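Local atomic coordinates of galacto-N-biose/lacto-N-biose I transporter substrate-binding protein (Bifidobacterium longum, PDB entry 2Z8F), a protein that binds galacto-N-biose, lacto-N-biose and the longer lacto-N-tetraose, probably delivering such sugars to the ABC transporter of Bifidobacterium longum. Residues A[105-113]-A[324-332]; A[364-374]-A[392-403]. All coordinates share one frame; numbering follows the deposited sequence.

Interaction 1: A[105-113]-A[324-332]; sequences KNDFASGPY and VPAATTEDA
Phe108 and Ala327 face each other as a single isolated beta bridge, their CA atoms 4.3 Å apart, and the side chains on both sides of this bridge fit into one another. Two backbone bonds flank it: Thr328 N gives its hydrogen to Asp107 O at 2.8 Å, and Ala109 N gives its own to Ala326 O at 2.9 Å. Between them the CA-H groups of Ala327 and Phe108 lean on the same two carbonyl oxygens, which closes the seam.

The bumps are small. Pro112 meets the Ala326 methyl from one direction, CB to CB 3.7 Å, and Phe108 CD1 meets it from another, roughly at right angles to the first. Phe108 CB points away from 324-332, yet the CD1 corner of its ring settles beside Ala327 CA at 3.8 Å, while the ring edge meets Ala326 C. Asp107 CB lies over one face of that ring, offset toward the rim.

Thr328 points its side chain at 105-113 and sits in the notch between Asp107 O, on the OG1 side, and Ala109 N, on the CG2 side. Its chi1 of 50° sets OG1 between the backbone N and carbonyl carbon and turns CG2 to Ala109 N, 3.5 Å away. Two waters extend the polar edge from Thr328 OG1, one to Asn106 O and the other, weakly, to Phe108 O. Farther out, Thr329 CG2 rests on Asp107 OD1 at 3.4 Å; that carboxylate also bonds a MES molecule, probably from the crystallisation liquor.

Ala109 is the N-cap of helix 110-114, so the bridge ends where that helix begins. Pro126 of strand 121-126 lies against Phe108, Pro112 and Ala326, and the 324-332 loop runs on from helix 315-320 toward helix 336-341.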
ATOM      1  N   LYS A 105     -14.958  14.172  -9.084  1.00 22.41           N
ATOM      2  CA  LYS A 105     -13.924  14.708  -8.203  1.00 23.85           C
ATOM      3  C   LYS A 105     -14.380  14.921  -6.754  1.00 23.06           C
ATOM      4  O   LYS A 105     -13.672  14.571  -5.809  1.00 23.36           O
ATOM      5  CB  LYS A 105     -13.400  16.019  -8.798  1.00 24.30           C
ATOM      6  CG  LYS A 105     -12.244  16.637  -8.022  1.00 28.33           C
ATOM      7  CD  LYS A 105     -11.734  17.894  -8.714  1.00 32.83           C
ATOM      8  CE  LYS A 105     -10.406  18.331  -8.084  1.00 35.70           C
ATOM      9  NZ  LYS A 105      -9.570  19.133  -8.997  1.00 38.27           N
ATOM     10  N   ASN A 106     -15.576  15.483  -6.577  1.00 23.21           N
ATOM     11  CA  ASN A 106     -16.032  15.861  -5.249  1.00 23.32           C
ATOM     12  C   ASN A 106     -16.426  14.699  -4.340  1.00 22.08           C
ATOM     13  O   ASN A 106     -16.674  14.897  -3.158  1.00 22.75           O
ATOM     14  CB  ASN A 106     -17.143  16.922  -5.340  1.00 24.76           C
ATOM     15  CG  ASN A 106     -16.607  18.306  -5.766  1.00 27.48           C
ATOM     16  OD1 ASN A 106     -17.384  19.195  -6.110  1.00 35.04           O
ATOM     17  ND2 ASN A 106     -15.291  18.478  -5.751  1.00 30.38           N
ATOM     18  N   ASP A 107     -16.463  13.483  -4.893  1.00 21.03           N
ATOM     19  CA  ASP A 107     -16.694  12.302  -4.093  1.00 20.58           C
ATOM     20  C   ASP A 107     -15.423  11.791  -3.397  1.00 19.46           C
ATOM     21  O   ASP A 107     -15.504  10.868  -2.592  1.00 19.89           O
ATOM     22  CB  ASP A 107     -17.209  11.156  -4.980  1.00 20.15           C
ATOM     23  CG  ASP A 107     -18.663  11.288  -5.346  1.00 22.27           C
ATOM     24  OD1 ASP A 107     -19.344  12.168  -4.791  1.00 21.47           O
ATOM     25  OD2 ASP A 107     -19.129  10.443  -6.153  1.00 22.91           O
ATOM     26  N   PHE A 108     -14.264  12.373  -3.719  1.00 19.86           N
ATOM     27  CA  PHE A 108     -12.973  11.824  -3.298  1.00 19.34           C
ATOM     28  C   PHE A 108     -12.112  12.849  -2.602  1.00 20.68           C
ATOM     29  O   PHE A 108     -12.215  14.041  -2.905  1.00 21.15           O
ATOM     30  CB  PHE A 108     -12.251  11.268  -4.510  1.00 19.47           C
ATOM     31  CG  PHE A 108     -12.991  10.146  -5.121  1.00 18.37           C
ATOM     32  CD1 PHE A 108     -13.020   8.924  -4.479  1.00 19.51           C
ATOM     33  CD2 PHE A 108     -13.740  10.338  -6.279  1.00 18.51           C
ATOM     34  CE1 PHE A 108     -13.784   7.875  -5.015  1.00 19.30           C
ATOM     35  CE2 PHE A 108     -14.490   9.305  -6.798  1.00 20.15           C
ATOM     36  CZ  PHE A 108     -14.493   8.078  -6.151  1.00 19.43           C
ATOM     37  N   ALA A 109     -11.280  12.381  -1.669  1.00 20.30           N
ATOM     38  CA  ALA A 109     -10.300  13.277  -1.045  1.00 21.12           C
ATOM     39  C   ALA A 109      -9.363  13.863  -2.102  1.00 20.97           C
ATOM     40  O   ALA A 109      -9.038  13.221  -3.093  1.00 21.39           O
ATOM     41  CB  ALA A 109      -9.522  12.570   0.067  1.00 20.76           C
ATOM     42  N   SER A 110      -8.937  15.117  -1.900  1.00 21.07           N
ATOM     43  CA  SER A 110      -8.159  15.819  -2.901  1.00 21.12           C
ATOM     44  C   SER A 110      -6.776  15.222  -3.165  1.00 20.04           C
ATOM     45  O   SER A 110      -6.314  15.230  -4.304  1.00 20.48           O
ATOM     46  CB  SER A 110      -8.056  17.309  -2.535  1.00 21.54           C
ATOM     47  OG  SER A 110      -7.396  17.450  -1.285  1.00 26.25           O
ATOM     48  N   GLY A 111      -6.153  14.692  -2.113  1.00 20.87           N
ATOM     49  CA  GLY A 111      -4.828  14.055  -2.230  1.00 21.15           C
ATOM     50  C   GLY A 111      -4.889  12.862  -3.168  1.00 21.12           C
ATOM     51  O   GLY A 111      -4.284  12.867  -4.248  1.00 21.24           O
ATOM     52  N   PRO A 112      -5.624  11.809  -2.758  1.00 21.71           N
ATOM     53  CA  PRO A 112      -5.811  10.671  -3.651  1.00 21.74           C
ATOM     54  C   PRO A 112      -6.267  11.050  -5.063  1.00 21.25           C
ATOM     55  O   PRO A 112      -5.787  10.463  -6.035  1.00 20.86           O
ATOM     56  CB  PRO A 112      -6.873   9.838  -2.918  1.00 20.94           C
ATOM     57  CG  PRO A 112      -6.638  10.099  -1.504  1.00 22.34           C
ATOM     58  CD  PRO A 112      -6.247  11.586  -1.449  1.00 21.76           C
ATOM     59  N   TYR A 113      -7.184  12.018  -5.199  1.00 20.61           N
ATOM     60  CA  TYR A 113      -7.627  12.427  -6.525  1.00 21.27           C
ATOM     61  C   TYR A 113      -6.449  12.941  -7.383  1.00 21.47           C
ATOM     62  O   TYR A 113      -6.335  12.612  -8.555  1.00 21.38           O
ATOM     63  CB  TYR A 113      -8.768  13.456  -6.435  1.00 21.19           C
ATOM     64  CG  TYR A 113      -9.325  13.791  -7.795  1.00 22.11           C
ATOM     65  CD1 TYR A 113     -10.256  12.950  -8.423  1.00 22.98           C
ATOM     66  CD2 TYR A 113      -8.885  14.918  -8.490  1.00 24.05           C
ATOM     67  CE1 TYR A 113     -10.763  13.253  -9.687  1.00 24.76           C
ATOM     68  CE2 TYR A 113      -9.376  15.219  -9.767  1.00 24.93           C
ATOM     69  CZ  TYR A 113     -10.318  14.391 -10.349  1.00 23.96           C
ATOM     70  OH  TYR A 113     -10.797  14.702 -11.598  1.00 25.78           O
ATOM     71  N   VAL A 324      -8.843   1.526   3.207  1.00 17.55           N
ATOM     72  CA  VAL A 324      -9.100   2.833   3.810  1.00 17.38           C
ATOM     73  C   VAL A 324      -9.529   3.713   2.631  1.00 17.05           C
ATOM     74  O   VAL A 324      -8.687   4.196   1.863  1.00 16.06           O
ATOM     75  CB  VAL A 324      -7.846   3.433   4.506  1.00 17.65           C
ATOM     76  CG1 VAL A 324      -8.181   4.798   5.165  1.00 17.43           C
ATOM     77  CG2 VAL A 324      -7.287   2.441   5.520  1.00 17.16           C
ATOM     78  N   PRO A 325     -10.845   3.851   2.410  1.00 16.83           N
ATOM     79  CA  PRO A 325     -11.305   4.461   1.158  1.00 16.47           C
ATOM     80  C   PRO A 325     -10.859   5.884   0.898  1.00 16.80           C
ATOM     81  O   PRO A 325     -10.726   6.661   1.847  1.00 18.57           O
ATOM     82  CB  PRO A 325     -12.833   4.366   1.270  1.00 17.46           C
ATOM     83  CG  PRO A 325     -13.015   3.149   2.172  1.00 17.91           C
ATOM     84  CD  PRO A 325     -11.982   3.338   3.211  1.00 16.88           C
ATOM     85  N   ALA A 326     -10.623   6.182  -0.376  1.00 16.70           N
ATOM     86  CA  ALA A 326     -10.388   7.579  -0.831  1.00 16.91           C
ATOM     87  C   ALA A 326     -11.688   8.395  -0.828  1.00 18.29           C
ATOM     88  O   ALA A 326     -11.673   9.641  -0.814  1.00 18.39           O
ATOM     89  CB  ALA A 326      -9.745   7.575  -2.212  1.00 17.71           C
ATOM     90  N   ALA A 327     -12.818   7.704  -0.871  1.00 17.90           N
ATOM     91  CA  ALA A 327     -14.125   8.384  -0.924  1.00 18.61           C
ATOM     92  C   ALA A 327     -14.357   9.230   0.301  1.00 19.01           C
ATOM     93  O   ALA A 327     -13.980   8.845   1.404  1.00 19.70           O
ATOM     94  CB  ALA A 327     -15.239   7.352  -1.054  1.00 18.57           C
ATOM     95  N   THR A 328     -15.027  10.372   0.115  1.00 20.11           N
ATOM     96  CA  THR A 328     -15.379  11.229   1.230  1.00 21.10           C
ATOM     97  C   THR A 328     -16.891  11.335   1.372  1.00 21.71           C
ATOM     98  O   THR A 328     -17.389  12.142   2.135  1.00 22.65           O
ATOM     99  CB  THR A 328     -14.795  12.641   1.030  1.00 20.58           C
ATOM    100  OG1 THR A 328     -15.142  13.087  -0.277  1.00 24.03           O
ATOM    101  CG2 THR A 328     -13.264  12.626   1.209  1.00 22.37           C
ATOM    102  N   THR A 329     -17.618  10.486   0.655  1.00 21.37           N
ATOM    103  CA  THR A 329     -19.082  10.553   0.611  1.00 21.97           C
ATOM    104  C   THR A 329     -19.750  10.135   1.926  1.00 22.76           C
ATOM    105  O   THR A 329     -20.879  10.564   2.208  1.00 23.54           O
ATOM    106  CB  THR A 329     -19.618   9.704  -0.539  1.00 21.54           C
ATOM    107  OG1 THR A 329     -18.976   8.426  -0.470  1.00 21.45           O
ATOM    108  CG2 THR A 329     -19.299  10.341  -1.881  1.00 21.14           C
ATOM    109  N   GLU A 330     -19.065   9.315   2.728  1.00 23.45           N
ATOM    110  CA  GLU A 330     -19.534   8.899   4.060  1.00 24.75           C
ATOM    111  C   GLU A 330     -18.325   8.469   4.876  1.00 25.45           C
ATOM    112  O   GLU A 330     -17.303   8.108   4.292  1.00 25.49           O
ATOM    113  CB  GLU A 330     -20.552   7.755   3.972  1.00 25.61           C
ATOM    114  CG  GLU A 330     -20.025   6.488   3.344  1.00 27.24           C
ATOM    115  CD  GLU A 330     -21.062   5.378   3.301  1.00 28.22           C
ATOM    116  OE1 GLU A 330     -21.253   4.687   4.333  1.00 29.95           O
ATOM    117  OE2 GLU A 330     -21.676   5.200   2.230  1.00 30.60           O
ATOM    118  N   ASP A 331     -18.430   8.519   6.207  1.00 26.18           N
ATOM    119  CA  ASP A 331     -17.316   8.147   7.080  1.00 26.74           C
ATOM    120  C   ASP A 331     -17.108   6.633   7.034  1.00 26.28           C
ATOM    121  O   ASP A 331     -18.070   5.870   7.092  1.00 26.39           O
ATOM    122  CB  ASP A 331     -17.565   8.570   8.544  1.00 28.65           C
ATOM    123  CG  ASP A 331     -17.493  10.087   8.774  1.00 32.79           C
ATOM    124  OD1 ASP A 331     -16.838  10.830   8.005  1.00 36.86           O
ATOM    125  OD2 ASP A 331     -18.104  10.544   9.772  1.00 39.12           O
ATOM    126  N   ALA A 332     -15.854   6.200   6.933  1.00 25.45           N
ATOM    127  CA  ALA A 332     -15.539   4.784   7.113  1.00 25.43           C
ATOM    128  C   ALA A 332     -15.663   4.420   8.591  1.00 25.43           C
ATOM    129  O   ALA A 332     -15.256   5.187   9.468  1.00 25.66           O
ATOM    130  CB  ALA A 332     -14.140   4.469   6.590  1.00 25.15           C
TER
HETATM  131  O   HOH W   1     -17.851  13.652  -0.843  1.00 29.46           O
HETATM  132  O   HOH W   2     -14.008  15.590  -0.507  1.00 46.02           O

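Interaction 2: A[364-374]-A[392-403]; sequences MPGFSAVAAKM and FSDAQTTSVDTL. With NA (sodium ion), chain H; BGC (beta-D-glucopyranose), chain C.
Val370 and Ala395 lie where the two backbones of an antiparallel helix pair come close, CA to CA 5.5 Å, near the C-terminal end of this periplasmic-binding-protein fold: the axes of helices 367-374 and 392-403 pass 8.7 Å apart with 153° between their directions. Val370 CG1 meets Ala395 CB at 3.8 Å, and Met374 CG presses on the same methyl.

Packing is dense toward the start of the first helix. Met364 reaches the second helix with SD 3.5 Å from Ser399 CB; its chain bends at chi3 (-88°), carrying CE between Thr402 and Leu403. Gly366, the third residue of a type II turn, brings its O to 3.4 Å from Thr402 CG2. Tyr193 and Trp200 of the neighbouring strands cover this end.

The flank carrying Lys373, Asp394 and Thr398 is more polar and partly exposed, while Met374 and Ala395 stay buried. Lys373 CG lies across Thr398 OG1 almost at a right angle, but its NZ goes to Glu376 and stays 4.9 Å from Asp394 OD2. Asp394 instead holds a sodium ion through both carboxylate oxygens, and OD2 also bonds Thr377. On the sugar side of the first helix, Ser368 O accepts a bond from O6 of the bound glucose. Inside the interface, Ser399 OG bonds Ala395 O at 2.7 Å, from the face of that carbonyl opposite to Ser399 N.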
ATOM      1  N   MET A 364       8.693   7.896  -9.440  1.00 17.95           N
ATOM      2  CA  MET A 364       9.169   7.941 -10.827  1.00 16.90           C
ATOM      3  C   MET A 364       8.527   6.836 -11.674  1.00 17.61           C
ATOM      4  O   MET A 364       8.218   5.756 -11.158  1.00 18.58           O
ATOM      5  CB  MET A 364      10.693   7.735 -10.883  1.00 17.30           C
ATOM      6  CG  MET A 364      11.200   6.578 -10.012  1.00 15.58           C
ATOM      7  SD  MET A 364      12.911   6.153 -10.448  1.00 18.23           S
ATOM      8  CE  MET A 364      12.613   4.975 -11.745  1.00 16.68           C
ATOM      9  N   PRO A 365       8.366   7.084 -12.966  1.00 18.10           N
ATOM     10  CA  PRO A 365       7.971   5.968 -13.862  1.00 18.15           C
ATOM     11  C   PRO A 365       9.036   4.879 -13.837  1.00 18.76           C
ATOM     12  O   PRO A 365      10.222   5.178 -14.007  1.00 19.33           O
ATOM     13  CB  PRO A 365       7.897   6.609 -15.242  1.00 18.13           C
ATOM     14  CG  PRO A 365       8.534   7.971 -15.115  1.00 20.37           C
ATOM     15  CD  PRO A 365       8.540   8.365 -13.672  1.00 18.68           C
ATOM     16  N   GLY A 366       8.618   3.624 -13.647  1.00 18.95           N
ATOM     17  CA  GLY A 366       9.587   2.521 -13.546  1.00 18.67           C
ATOM     18  C   GLY A 366       9.967   2.134 -12.125  1.00 17.56           C
ATOM     19  O   GLY A 366      10.908   1.354 -11.891  1.00 17.92           O
ATOM     20  N   PHE A 367       9.216   2.650 -11.154  1.00 17.89           N
ATOM     21  CA  PHE A 367       9.505   2.371  -9.749  1.00 16.75           C
ATOM     22  C   PHE A 367       9.446   0.865  -9.434  1.00 16.76           C
ATOM     23  O   PHE A 367      10.056   0.398  -8.479  1.00 16.44           O
ATOM     24  CB  PHE A 367       8.559   3.153  -8.818  1.00 17.62           C
ATOM     25  CG  PHE A 367       8.895   2.987  -7.369  1.00 17.83           C
ATOM     26  CD1 PHE A 367       9.976   3.689  -6.796  1.00 18.02           C
ATOM     27  CD2 PHE A 367       8.162   2.123  -6.553  1.00 18.27           C
ATOM     28  CE1 PHE A 367      10.308   3.520  -5.451  1.00 17.55           C
ATOM     29  CE2 PHE A 367       8.484   1.952  -5.212  1.00 18.37           C
ATOM     30  CZ  PHE A 367       9.555   2.653  -4.645  1.00 17.42           C
ATOM     31  N   SER A 368       8.748   0.104 -10.269  1.00 17.75           N
ATOM     32  CA  SER A 368       8.693  -1.335 -10.046  1.00 18.77           C
ATOM     33  C   SER A 368      10.078  -1.990 -10.015  1.00 18.20           C
ATOM     34  O   SER A 368      10.312  -2.919  -9.229  1.00 18.31           O
ATOM     35  CB  SER A 368       7.811  -1.976 -11.112  1.00 18.99           C
ATOM     36  OG  SER A 368       8.428  -1.904 -12.382  1.00 20.71           O
ATOM     37  N   ALA A 369      10.984  -1.499 -10.864  1.00 18.73           N
ATOM     38  CA  ALA A 369      12.368  -1.986 -10.902  1.00 18.09           C
ATOM     39  C   ALA A 369      13.127  -1.563  -9.657  1.00 18.07           C
ATOM     40  O   ALA A 369      13.993  -2.285  -9.181  1.00 18.01           O
ATOM     41  CB  ALA A 369      13.089  -1.464 -12.157  1.00 18.81           C
ATOM     42  N   VAL A 370      12.845  -0.355  -9.165  1.00 17.62           N
ATOM     43  CA  VAL A 370      13.443   0.095  -7.921  1.00 17.28           C
ATOM     44  C   VAL A 370      12.999  -0.764  -6.750  1.00 17.21           C
ATOM     45  O   VAL A 370      13.813  -1.218  -5.949  1.00 17.86           O
ATOM     46  CB  VAL A 370      13.140   1.578  -7.673  1.00 16.98           C
ATOM     47  CG1 VAL A 370      13.896   2.064  -6.455  1.00 18.85           C
ATOM     48  CG2 VAL A 370      13.506   2.357  -8.925  1.00 15.96           C
ATOM     49  N   ALA A 371      11.692  -0.994  -6.650  1.00 16.71           N
ATOM     50  CA  ALA A 371      11.166  -1.844  -5.604  1.00 16.52           C
ATOM     51  C   ALA A 371      11.742  -3.267  -5.681  1.00 16.79           C
ATOM     52  O   ALA A 371      12.088  -3.855  -4.646  1.00 18.56           O
ATOM     53  CB  ALA A 371       9.641  -1.849  -5.683  1.00 16.95           C
ATOM     54  N   ALA A 372      11.879  -3.787  -6.901  1.00 17.54           N
ATOM     55  CA  ALA A 372      12.473  -5.110  -7.112  1.00 17.58           C
ATOM     56  C   ALA A 372      13.901  -5.163  -6.556  1.00 17.93           C
ATOM     57  O   ALA A 372      14.257  -6.089  -5.809  1.00 18.00           O
ATOM     58  CB  ALA A 372      12.438  -5.479  -8.594  1.00 18.32           C
ATOM     59  N   LYS A 373      14.696  -4.138  -6.871  1.00 17.97           N
ATOM     60  CA  LYS A 373      16.095  -4.065  -6.409  1.00 18.27           C
ATOM     61  C   LYS A 373      16.144  -3.908  -4.901  1.00 17.75           C
ATOM     62  O   LYS A 373      16.957  -4.545  -4.234  1.00 17.29           O
ATOM     63  CB  LYS A 373      16.853  -2.896  -7.063  1.00 18.38           C
ATOM     64  CG  LYS A 373      18.352  -2.922  -6.712  1.00 20.75           C
ATOM     65  CD  LYS A 373      18.994  -4.060  -7.485  1.00 25.63           C
ATOM     66  CE  LYS A 373      20.322  -4.452  -6.947  1.00 31.44           C
ATOM     67  NZ  LYS A 373      20.828  -5.526  -7.850  1.00 32.25           N
ATOM     68  N   MET A 374      15.266  -3.052  -4.358  1.00 17.16           N
ATOM     69  CA  MET A 374      15.183  -2.874  -2.911  1.00 16.59           C
ATOM     70  C   MET A 374      14.928  -4.175  -2.164  1.00 17.08           C
ATOM     71  O   MET A 374      15.581  -4.458  -1.167  1.00 16.25           O
ATOM     72  CB  MET A 374      14.137  -1.797  -2.541  1.00 17.03           C
ATOM     73  CG  MET A 374      14.586  -0.366  -2.929  1.00 15.37           C
ATOM     74  SD  MET A 374      13.280   0.808  -2.468  1.00 17.40           S
ATOM     75  CE  MET A 374      13.359   0.770  -0.740  1.00 15.48           C
ATOM     76  N   PHE A 392      19.175   1.536   0.028  1.00 16.18           N
ATOM     77  CA  PHE A 392      18.980   2.888  -0.485  1.00 16.81           C
ATOM     78  C   PHE A 392      20.016   3.356  -1.478  1.00 17.19           C
ATOM     79  O   PHE A 392      19.690   4.049  -2.431  1.00 17.77           O
ATOM     80  CB  PHE A 392      18.900   3.865   0.687  1.00 16.65           C
ATOM     81  CG  PHE A 392      17.785   3.527   1.645  1.00 14.83           C
ATOM     82  CD1 PHE A 392      16.450   3.767   1.280  1.00 16.24           C
ATOM     83  CD2 PHE A 392      18.064   2.939   2.879  1.00 15.65           C
ATOM     84  CE1 PHE A 392      15.387   3.418   2.171  1.00 13.79           C
ATOM     85  CE2 PHE A 392      17.010   2.617   3.766  1.00 18.52           C
ATOM     86  CZ  PHE A 392      15.682   2.851   3.383  1.00 14.91           C
ATOM     87  N   SER A 393      21.260   2.911  -1.300  1.00 17.41           N
ATOM     88  CA  SER A 393      22.269   3.205  -2.315  1.00 19.03           C
ATOM     89  C   SER A 393      21.975   2.437  -3.602  1.00 17.45           C
ATOM     90  O   SER A 393      22.110   2.978  -4.694  1.00 19.69           O
ATOM     91  CB  SER A 393      23.685   2.946  -1.789  1.00 20.09           C
ATOM     92  OG  SER A 393      23.842   1.616  -1.378  1.00 25.92           O
ATOM     93  N   ASP A 394      21.517   1.194  -3.488  1.00 16.65           N
ATOM     94  CA  ASP A 394      21.095   0.493  -4.687  1.00 16.27           C
ATOM     95  C   ASP A 394      19.855   1.076  -5.357  1.00 15.85           C
ATOM     96  O   ASP A 394      19.779   1.143  -6.588  1.00 16.06           O
ATOM     97  CB  ASP A 394      20.831  -0.980  -4.373  1.00 14.68           C
ATOM     98  CG  ASP A 394      22.098  -1.756  -4.043  1.00 18.45           C
ATOM     99  OD1 ASP A 394      23.215  -1.178  -4.014  1.00 17.72           O
ATOM    100  OD2 ASP A 394      22.006  -3.003  -3.815  1.00 18.07           O
ATOM    101  N   ALA A 395      18.875   1.484  -4.543  1.00 15.74           N
ATOM    102  CA  ALA A 395      17.713   2.165  -5.073  1.00 15.89           C
ATOM    103  C   ALA A 395      18.127   3.404  -5.907  1.00 16.02           C
ATOM    104  O   ALA A 395      17.538   3.680  -6.950  1.00 15.22           O
ATOM    105  CB  ALA A 395      16.749   2.559  -3.940  1.00 15.81           C
ATOM    106  N   GLN A 396      19.110   4.156  -5.412  1.00 16.79           N
ATOM    107  CA  GLN A 396      19.578   5.349  -6.138  1.00 17.94           C
ATOM    108  C   GLN A 396      20.024   4.999  -7.559  1.00 17.90           C
ATOM    109  O   GLN A 396      19.560   5.583  -8.550  1.00 16.85           O
ATOM    110  CB  GLN A 396      20.724   6.021  -5.371  1.00 18.79           C
ATOM    111  CG  GLN A 396      21.377   7.188  -6.129  1.00 19.51           C
ATOM    112  CD  GLN A 396      20.515   8.419  -6.199  1.00 17.74           C
ATOM    113  OE1 GLN A 396      19.610   8.617  -5.381  1.00 22.44           O
ATOM    114  NE2 GLN A 396      20.767   9.255  -7.199  1.00 18.88           N
ATOM    115  N   THR A 397      20.937   4.036  -7.642  1.00 18.30           N
ATOM    116  CA  THR A 397      21.467   3.602  -8.909  1.00 19.59           C
ATOM    117  C   THR A 397      20.405   2.982  -9.828  1.00 18.79           C
ATOM    118  O   THR A 397      20.342   3.305 -11.015  1.00 18.52           O
ATOM    119  CB  THR A 397      22.616   2.620  -8.650  1.00 20.64           C
ATOM    120  OG1 THR A 397      23.559   3.244  -7.756  1.00 24.92           O
ATOM    121  CG2 THR A 397      23.293   2.370  -9.921  1.00 23.25           C
ATOM    122  N   THR A 398      19.565   2.098  -9.291  1.00 19.27           N
ATOM    123  CA  THR A 398      18.488   1.522 -10.099  1.00 18.79           C
ATOM    124  C   THR A 398      17.440   2.553 -10.585  1.00 18.06           C
ATOM    125  O   THR A 398      16.913   2.465 -11.708  1.00 18.14           O
ATOM    126  CB  THR A 398      17.820   0.354  -9.359  1.00 19.43           C
ATOM    127  OG1 THR A 398      18.821  -0.646  -9.109  1.00 22.54           O
ATOM    128  CG2 THR A 398      16.720  -0.265 -10.211  1.00 20.28           C
ATOM    129  N   SER A 399      17.170   3.553  -9.758  1.00 17.37           N
ATOM    130  CA  SER A 399      16.258   4.629 -10.124  1.00 16.86           C
ATOM    131  C   SER A 399      16.804   5.393 -11.332  1.00 17.27           C
ATOM    132  O   SER A 399      16.113   5.555 -12.337  1.00 16.83           O
ATOM    133  CB  SER A 399      16.074   5.607  -8.957  1.00 17.30           C
ATOM    134  OG  SER A 399      15.407   5.019  -7.844  1.00 16.86           O
ATOM    135  N   VAL A 400      18.053   5.869 -11.224  1.00 17.55           N
ATOM    136  CA  VAL A 400      18.659   6.570 -12.343  1.00 18.47           C
ATOM    137  C   VAL A 400      18.712   5.702 -13.620  1.00 18.36           C
ATOM    138  O   VAL A 400      18.312   6.153 -14.708  1.00 19.18           O
ATOM    139  CB  VAL A 400      20.053   7.088 -11.954  1.00 18.93           C
ATOM    140  CG1 VAL A 400      20.722   7.672 -13.174  1.00 19.81           C
ATOM    141  CG2 VAL A 400      19.932   8.131 -10.804  1.00 18.48           C
ATOM    142  N   ASP A 401      19.136   4.446 -13.489  1.00 19.03           N
ATOM    143  CA  ASP A 401      19.236   3.547 -14.640  1.00 19.43           C
ATOM    144  C   ASP A 401      17.876   3.328 -15.298  1.00 19.29           C
ATOM    145  O   ASP A 401      17.745   3.304 -16.517  1.00 19.63           O
ATOM    146  CB  ASP A 401      19.823   2.190 -14.220  1.00 20.40           C
ATOM    147  CG  ASP A 401      21.286   2.276 -13.787  1.00 25.23           C
ATOM    148  OD1 ASP A 401      21.880   3.357 -13.933  1.00 28.43           O
ATOM    149  OD2 ASP A 401      21.803   1.258 -13.273  1.00 30.60           O
ATOM    150  N   THR A 402      16.856   3.164 -14.466  1.00 19.18           N
ATOM    151  CA  THR A 402      15.524   2.854 -14.973  1.00 19.01           C
ATOM    152  C   THR A 402      14.944   4.049 -15.751  1.00 19.37           C
ATOM    153  O   THR A 402      14.385   3.876 -16.816  1.00 19.78           O
ATOM    154  CB  THR A 402      14.604   2.383 -13.828  1.00 18.67           C
ATOM    155  OG1 THR A 402      15.160   1.202 -13.217  1.00 19.64           O
ATOM    156  CG2 THR A 402      13.187   2.070 -14.345  1.00 19.51           C
ATOM    157  N   LEU A 403      15.121   5.261 -15.226  1.00 19.82           N
ATOM    158  CA  LEU A 403      14.671   6.471 -15.916  1.00 20.18           C
ATOM    159  C   LEU A 403      15.345   6.575 -17.289  1.00 20.58           C
ATOM    160  O   LEU A 403      14.680   6.817 -18.295  1.00 21.64           O
ATOM    161  CB  LEU A 403      15.003   7.710 -15.070  1.00 19.30           C
ATOM    162  CG  LEU A 403      14.090   7.910 -13.852  1.00 19.51           C
ATOM    163  CD1 LEU A 403      14.657   8.969 -12.911  1.00 20.12           C
ATOM    164  CD2 LEU A 403      12.675   8.302 -14.306  1.00 19.85           C
TER
HETATM  165 NA    NA H  18      24.140  -3.278  -3.385  1.00 14.12          NA
HETATM  166  C2  BGC C   1       9.649  -9.474  -6.558  1.00 30.46           C
HETATM  167  C3  BGC C   1       8.244  -9.212  -6.016  1.00 29.88           C
HETATM  168  C4  BGC C   1       8.007  -7.714  -5.702  1.00 26.98           C
HETATM  169  C5  BGC C   1       8.486  -6.864  -6.890  1.00 27.80           C
HETATM  170  C6  BGC C   1       8.385  -5.346  -6.708  1.00 27.20           C
HETATM  171  C1  BGC C   1       9.972  -8.519  -7.689  1.00 28.66           C
HETATM  172  O1  BGC C   1      11.307  -8.769  -8.068  1.00 29.58           O
HETATM  173  O2  BGC C   1       9.759 -10.806  -7.038  1.00 31.31           O
HETATM  174  O3  BGC C   1       8.092 -10.010  -4.864  1.00 33.65           O
HETATM  175  O4  BGC C   1       6.620  -7.460  -5.501  1.00 23.46           O
HETATM  176  O5  BGC C   1       9.835  -7.176  -7.226  1.00 26.92           O
HETATM  177  O6  BGC C   1       8.400  -4.755  -8.003  1.00 28.96           O
HETATM  178  O   HOH W   3      23.900  -3.077  -1.586  1.00 32.69           O
HETATM  179  O   HOH W   4      23.981  -5.176  -3.089  1.00 34.42           O

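From the N terminus, the chain first lays down 105-113 at the start of helix 110-114, and 211 residues later 324-332 returns to it, so interaction 1 closes a long loop that contains strands of all three sheets and many helices. Interaction 2 follows entirely afterwards: 364-374 and 392-403 close a short hairpin of helices, with only 17 residues between them. The two loops neither nest nor cross. The centres of interactions 1 and 2 lie about 30 Å apart, and the nearest atoms of interactions 1 and 2 about 15 Å. Interaction 1 joins the loop after helix 315-320 to the region beside strand 121-126, whereas interaction 2 pairs helices 367-380 and 389-405 beside strands 193-196 and 199-202, the first of them lining the glycan pocket.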